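Local coordinates for protein putatuve endo-xylanase (Clostridium stercorarium, PDB 1O8P) that serves as the family 6 carbohydrate-binding module of a putative endo-xylanase, probably holding the enzyme to xylan or cellulose, at residues 78-83 against 115-120. Numbering follows the deposited sequence.
Sequences TARVAT and YRDVSA
Arg80 runs past Asp117 and crosses the side chain of Tyr115 at about a right angle. Its CB, CG and CD pass Asp117 OD1, with Arg80 CG 3.5 Å from Asp117 OD1; the carbons pack against the oxygen, while Arg80 NE stays 4.7 Å from Asp117 OD1, too far for a salt bridge. CG is anti to the backbone N (chi1 -171°), and the extended chain carries NE, CZ and NH2 to Tyr115 CB, which Arg80 CZ approaches to 3.5 Å. The guanidinium and phenol planes are only 15° apart, but the Tyr115 methylene, not the ring, lies over the guanidinium centre. Arg80 NH1, 3.8 Å from Tyr115 CG, forms a salt bridge with Asp142 OD2; Asp142 is part of the calcium site, which makes Arg80 second-shell to the metal. A CH-pi contact involves one face of the Tyr115 ring: Ala82 CB stands 3.7 Å from the ring centroid, 6° off the normal.

Backbone pairing is antiparallel. Ala79 and Val118 exchange two N-H...O bonds of 2.8 Å, as do Val81 and Arg116 at similar lengths. Thr78 OG1 and Ser119 OG share a hydrogen bond (2.7 Å) on the face that carries Arg80 and Asp117. On the other face Val81 CG2 meets Val118 CG2, and Ala79 and Val118 pack on Ile104 of strand 100-106, across the beta-sandwich. Strand 116-125 is outermost in its four-stranded sheet, while strand 74-82 is flanked on its other side by strand 140-147.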
loop_
_atom_site.group_PDB
_atom_site.type_symbol
_atom_site.label_atom_id
_atom_site.label_comp_id
_atom_site.label_asym_id
_atom_site.label_seq_id
_atom_site.Cartn_x
_atom_site.Cartn_y
_atom_site.Cartn_z
ATOM N N THR A 78 7.019 3.676 -1.627
ATOM C CA THR A 78 7.407 2.591 -2.507
ATOM C C THR A 78 6.545 1.371 -2.223
ATOM O O THR A 78 6.406 0.978 -1.078
ATOM C CB THR A 78 8.897 2.226 -2.288
ATOM O OG1 THR A 78 9.707 3.354 -2.633
ATOM C CG2 THR A 78 9.355 1.131 -3.268
ATOM N N ALA A 79 5.974 0.755 -3.258
ATOM C CA ALA A 79 5.241 -0.515 -3.079
ATOM C C ALA A 79 5.857 -1.631 -3.947
ATOM O O ALA A 79 6.352 -1.358 -5.053
ATOM C CB ALA A 79 3.723 -0.311 -3.381
ATOM N N ARG A 80 5.860 -2.866 -3.443
ATOM C CA ARG A 80 6.331 -4.025 -4.216
ATOM C C ARG A 80 5.076 -4.650 -4.741
ATOM O O ARG A 80 4.237 -5.116 -3.947
ATOM C CB ARG A 80 7.087 -5.041 -3.352
ATOM C CG ARG A 80 7.772 -6.131 -4.176
ATOM C CD ARG A 80 8.714 -7.065 -3.406
ATOM N NE ARG A 80 9.294 -8.155 -4.220
ATOM C CZ ARG A 80 8.873 -9.466 -4.232
ATOM N NH1 ARG A 80 7.818 -9.884 -3.525
ATOM N NH2 ARG A 80 9.506 -10.375 -4.999
ATOM N N VAL A 81 4.910 -4.601 -6.063
ATOM C CA VAL A 81 3.599 -4.871 -6.683
ATOM C C VAL A 81 3.747 -5.756 -7.936
ATOM O O VAL A 81 4.800 -5.781 -8.569
ATOM C CB VAL A 81 2.850 -3.558 -7.056
ATOM C CG1 VAL A 81 2.415 -2.766 -5.801
ATOM C CG2 VAL A 81 3.732 -2.695 -7.913
ATOM N N ALA A 82 2.713 -6.517 -8.263
ATOM C CA ALA A 82 2.667 -7.247 -9.545
ATOM C C ALA A 82 1.324 -6.992 -10.165
ATOM O O ALA A 82 0.310 -6.992 -9.451
ATOM C CB ALA A 82 2.819 -8.747 -9.317
ATOM N N THR A 83 1.296 -6.807 -11.489
ATOM C CA THR A 83 0.030 -6.734 -12.205
ATOM C C THR A 83 0.194 -7.038 -13.687
ATOM O O THR A 83 1.314 -7.036 -14.218
ATOM C CB THR A 83 -0.685 -5.362 -11.962
ATOM O OG1 THR A 83 -2.000 -5.390 -12.540
ATOM C CG2 THR A 83 0.039 -4.186 -12.649
ATOM N N TYR A 115 7.027 -9.303 -9.339
ATOM C CA TYR A 115 6.970 -8.103 -8.499
ATOM C C TYR A 115 8.060 -7.116 -8.838
ATOM O O TYR A 115 9.201 -7.493 -9.128
ATOM C CB TYR A 115 7.003 -8.459 -7.002
ATOM C CG TYR A 115 5.714 -9.134 -6.560
ATOM C CD1 TYR A 115 5.496 -10.488 -6.813
ATOM C CD2 TYR A 115 4.677 -8.401 -5.961
ATOM C CE1 TYR A 115 4.303 -11.099 -6.449
ATOM C CE2 TYR A 115 3.478 -9.020 -5.584
ATOM C CZ TYR A 115 3.305 -10.355 -5.829
ATOM O OH TYR A 115 2.139 -10.992 -5.448
ATOM N N ARG A 116 7.680 -5.848 -8.805
ATOM C CA ARG A 116 8.588 -4.738 -9.015
ATOM C C ARG A 116 8.310 -3.683 -7.942
ATOM O O ARG A 116 7.177 -3.575 -7.439
ATOM C CB ARG A 116 8.385 -4.125 -10.415
ATOM C CG ARG A 116 8.896 -4.997 -11.577
ATOM C CD ARG A 116 10.246 -5.703 -11.331
ATOM N NE ARG A 116 10.629 -6.522 -12.478
ATOM C CZ ARG A 116 10.962 -7.814 -12.431
ATOM N NH1 ARG A 116 10.984 -8.479 -11.273
ATOM N NH2 ARG A 116 11.284 -8.444 -13.559
ATOM N N ASP A 117 9.348 -2.918 -7.603
ATOM C CA ASP A 117 9.218 -1.802 -6.651
ATOM C C ASP A 117 8.828 -0.565 -7.424
ATOM O O ASP A 117 9.534 -0.178 -8.362
ATOM C CB ASP A 117 10.520 -1.548 -5.932
ATOM C CG ASP A 117 10.841 -2.616 -4.955
ATOM O OD1 ASP A 117 10.070 -3.593 -4.829
ATOM O OD2 ASP A 117 11.854 -2.559 -4.246
ATOM N N VAL A 118 7.683 0.026 -7.067
ATOM C CA VAL A 118 7.193 1.211 -7.750
ATOM C C VAL A 118 7.016 2.352 -6.736
ATOM O O VAL A 118 6.367 2.171 -5.699
ATOM C CB VAL A 118 5.870 0.924 -8.568
ATOM C CG1 VAL A 118 5.425 2.177 -9.358
ATOM C CG2 VAL A 118 6.066 -0.261 -9.558
ATOM N N SER A 119 7.577 3.518 -7.033
ATOM C CA SER A 119 7.548 4.658 -6.094
ATOM C C SER A 119 6.726 5.855 -6.576
ATOM O O SER A 119 6.437 5.993 -7.761
ATOM C CB SER A 119 8.979 5.139 -5.751
ATOM O OG SER A 119 9.789 4.085 -5.252
ATOM N N ALA A 120 6.397 6.743 -5.645
ATOM C CA ALA A 120 5.704 8.001 -5.936
ATOM C C ALA A 120 6.082 8.960 -4.809
ATOM O O ALA A 120 6.394 8.521 -3.692
ATOM C CB ALA A 120 4.178 7.800 -5.983
#